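Local coordinates for protein-tyrosine-phosphatase (Vibrio vulnificus, PDB 7DHF) that probably removes phosphate from phosphotyrosine in proteins, as a low-molecular-weight protein tyrosine phosphatase, at residues D53-V59 with K128-V132. The protein carries 1 engineered substitution. Residues are numbered along the deposited sequence; the frame is centred on the assembly and turned at random.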
ATOM      1  N   ASP A  53       5.072 -10.097   4.594  1.00 11.10           N
ATOM      2  CA  ASP A  53       4.758 -11.039   5.656  1.00 11.49           C
ATOM      3  C   ASP A  53       4.191 -12.326   5.066  1.00 11.35           C
ATOM      4  O   ASP A  53       3.360 -12.297   4.156  1.00 10.96           O
ATOM      5  CB  ASP A  53       3.733 -10.395   6.589  1.00 12.72           C
ATOM      6  CG  ASP A  53       3.425 -11.248   7.795  1.00 15.34           C
ATOM      7  OD1 ASP A  53       3.942 -10.937   8.889  1.00 16.57           O
ATOM      8  OD2 ASP A  53       2.658 -12.222   7.649  1.00 15.93           O
ATOM      9  N   ALA A  54       4.641 -13.462   5.603  1.00 11.84           N
ATOM     10  CA  ALA A  54       4.268 -14.752   5.029  1.00 12.08           C
ATOM     11  C   ALA A  54       2.756 -14.936   4.986  1.00 11.24           C
ATOM     12  O   ALA A  54       2.222 -15.516   4.034  1.00 11.54           O
ATOM     13  CB  ALA A  54       4.918 -15.885   5.824  1.00 14.05           C
ATOM     14  N   MET A  55       2.045 -14.461   6.011  1.00 10.99           N
ATOM     15  CA  MET A  55       0.597 -14.632   6.014  1.00 11.02           C
ATOM     16  C   MET A  55      -0.071 -13.695   5.016  1.00 10.41           C
ATOM     17  O   MET A  55      -1.101 -14.048   4.430  1.00 11.66           O
ATOM     18  CB  MET A  55       0.034 -14.408   7.417  1.00 12.82           C
ATOM     19  CG  MET A  55      -1.414 -14.858   7.571  1.00 13.46           C
ATOM     20  SD  MET A  55      -1.626 -16.630   7.267  1.00 14.23           S
ATOM     21  CE  MET A  55      -0.922 -17.319   8.762  1.00 15.68           C
ATOM     22  N   ALA A  56       0.490 -12.500   4.809  1.00 10.27           N
ATOM     23  CA  ALA A  56      -0.009 -11.630   3.750  1.00 10.86           C
ATOM     24  C   ALA A  56       0.167 -12.282   2.384  1.00 10.34           C
ATOM     25  O   ALA A  56      -0.734 -12.226   1.539  1.00 10.53           O
ATOM     26  CB  ALA A  56       0.698 -10.275   3.800  1.00 11.52           C
ATOM     27  N   ILE A  57       1.319 -12.916   2.151  1.00 10.68           N
ATOM     28  CA  ILE A  57       1.534 -13.618   0.889  1.00 10.46           C
ATOM     29  C   ILE A  57       0.515 -14.737   0.726  1.00 11.10           C
ATOM     30  O   ILE A  57      -0.072 -14.912  -0.349  1.00 11.38           O
ATOM     31  CB  ILE A  57       2.980 -14.151   0.810  1.00 11.12           C
ATOM     32  CG1 ILE A  57       3.985 -12.996   0.879  1.00 10.65           C
ATOM     33  CG2 ILE A  57       3.178 -14.968  -0.467  1.00 12.39           C
ATOM     34  CD1 ILE A  57       5.445 -13.434   0.901  1.00 11.56           C
ATOM     35  N   GLU A  58       0.288 -15.508   1.790  1.00 11.59           N
ATOM     36  CA  GLU A  58      -0.601 -16.662   1.705  1.00 12.69           C
ATOM     37  C   GLU A  58      -2.031 -16.230   1.399  1.00 11.65           C
ATOM     38  O   GLU A  58      -2.686 -16.795   0.516  1.00 12.51           O
ATOM     39  CB  GLU A  58      -0.537 -17.443   3.018  1.00 16.58           C
ATOM     40  CG  GLU A  58      -1.437 -18.664   3.094  1.00 22.19           C
ATOM     41  CD  GLU A  58      -0.779 -19.895   2.498  1.00 27.91           C
ATOM     42  OE1 GLU A  58      -0.065 -19.757   1.481  1.00 29.20           O
ATOM     43  OE2 GLU A  58      -0.959 -20.996   3.055  1.00 30.26           O
ATOM     44  N   VAL A  59      -2.540 -15.238   2.135  1.00 11.23           N
ATOM     45  CA  VAL A  59      -3.910 -14.780   1.916  1.00 11.51           C
ATOM     46  C   VAL A  59      -4.078 -14.258   0.496  1.00 10.98           C
ATOM     47  O   VAL A  59      -5.081 -14.538  -0.170  1.00 11.40           O
ATOM     48  CB  VAL A  59      -4.303 -13.731   2.975  1.00 11.71           C
ATOM     49  CG1 VAL A  59      -5.619 -13.057   2.618  1.00 11.78           C
ATOM     50  CG2 VAL A  59      -4.405 -14.382   4.348  1.00 12.53           C
ATOM     51  N   LYS A 128      -4.322 -15.052  11.186  1.00 14.56           N
ATOM     52  CA  LYS A 128      -4.716 -14.997   9.783  1.00 14.59           C
ATOM     53  C   LYS A 128      -6.028 -14.245   9.604  1.00 16.30           C
ATOM     54  O   LYS A 128      -6.234 -13.599   8.571  1.00 15.38           O
ATOM     55  CB  LYS A 128      -4.862 -16.413   9.224  1.00 14.38           C
ATOM     56  CG  LYS A 128      -5.292 -16.453   7.768  1.00 15.44           C
ATOM     57  CD  LYS A 128      -5.209 -17.855   7.194  1.00 16.64           C
ATOM     58  CE  LYS A 128      -5.560 -17.861   5.718  1.00 18.70           C
ATOM     59  NZ  LYS A 128      -5.400 -19.209   5.107  1.00 21.70           N
ATOM     60  N   GLU A 129      -6.924 -14.315  10.594  1.00 17.78           N
ATOM     61  CA  GLU A 129      -8.189 -13.590  10.504  1.00 19.45           C
ATOM     62  C   GLU A 129      -7.963 -12.114  10.218  1.00 18.28           C
ATOM     63  O   GLU A 129      -8.684 -11.509   9.414  1.00 18.51           O
ATOM     64  CB  GLU A 129      -8.978 -13.744  11.806  1.00 23.68           C
ATOM     65  CG  GLU A 129      -9.632 -15.098  11.996  1.00 27.83           C
ATOM     66  CD  GLU A 129     -10.595 -15.111  13.167  1.00 32.28           C
ATOM     67  OE1 GLU A 129     -11.642 -14.435  13.081  1.00 34.18           O
ATOM     68  OE2 GLU A 129     -10.300 -15.786  14.176  1.00 35.16           O
ATOM     69  N   ALA A 130      -6.974 -11.509  10.879  1.00 17.54           N
ATOM     70  CA  ALA A 130      -6.691 -10.095  10.655  1.00 16.08           C
ATOM     71  C   ALA A 130      -6.183  -9.856   9.241  1.00 14.23           C
ATOM     72  O   ALA A 130      -6.493  -8.826   8.630  1.00 14.59           O
ATOM     73  CB  ALA A 130      -5.678  -9.594  11.685  1.00 16.78           C
ATOM     74  N   PHE A 131      -5.399 -10.792   8.705  1.00 12.85           N
ATOM     75  CA  PHE A 131      -4.920 -10.662   7.334  1.00 11.31           C
ATOM     76  C   PHE A 131      -6.057 -10.833   6.334  1.00 10.51           C
ATOM     77  O   PHE A 131      -6.074 -10.173   5.288  1.00 10.74           O
ATOM     78  CB  PHE A 131      -3.790 -11.662   7.083  1.00 10.88           C
ATOM     79  CG  PHE A 131      -2.488 -11.264   7.720  1.00 11.15           C
ATOM     80  CD1 PHE A 131      -1.544 -10.548   7.005  1.00 11.17           C
ATOM     81  CD2 PHE A 131      -2.214 -11.598   9.036  1.00 12.20           C
ATOM     82  CE1 PHE A 131      -0.352 -10.175   7.588  1.00 12.89           C
ATOM     83  CE2 PHE A 131      -1.020 -11.226   9.626  1.00 13.18           C
ATOM     84  CZ  PHE A 131      -0.088 -10.513   8.900  1.00 13.32           C
ATOM     85  N   VAL A 132      -7.013 -11.714   6.632  1.00 11.52           N
ATOM     86  CA  VAL A 132      -8.183 -11.861   5.769  1.00 12.96           C
ATOM     87  C   VAL A 132      -9.004 -10.578   5.763  1.00 12.62           C
ATOM     88  O   VAL A 132      -9.486 -10.136   4.712  1.00 13.02           O
ATOM     89  CB  VAL A 132      -9.014 -13.086   6.199  1.00 15.45           C
ATOM     90  CG1 VAL A 132     -10.337 -13.142   5.439  1.00 17.17           C
ATOM     91  CG2 VAL A 132      -8.223 -14.364   5.976  1.00 16.25           C
TER
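The flat ring of Phe131 takes Met55 on one face: CB of Met55 stands 3.9 Å from the ring centroid, 7° off the normal, a CH-pi contact, with Met55 CG beside it over CD2. Ala56 N and the carboxylate of Asp53 approach the same ring obliquely, Asp53 OD2 lying 3.5 Å from Phe131 CZ with the two planes 27° apart. In this low-molecular-weight phosphatase fold, the contact joins the first turns of helix 54-61 and of the C-terminal helix 128-146. Asp53 is the N-cap of the former: its OD2 accepts from Met55 N at 2.8 Å on the anti side, a bond that helps hold the carboxylate beside the ring. Phe131 also sits about 6 Å, side chain to side chain, from Asp122, the predicted proton donor, so this packing borders the probable active site. Farther along, the bend of Met55 at chi2 (61°) lays its sulfur across the extended Lys128 chain, Met55 SD 3.7 Å from Lys128 CG, and a further bend at chi3 sets CE near Lys128 CB. The Lys128 ammonium reaches on to a salt bridge with Glu62, just past the end of helix 54-61. Val59 closes the interface, its CG2 resting 3.9 Å from both Phe131 CB and Lys128 CE.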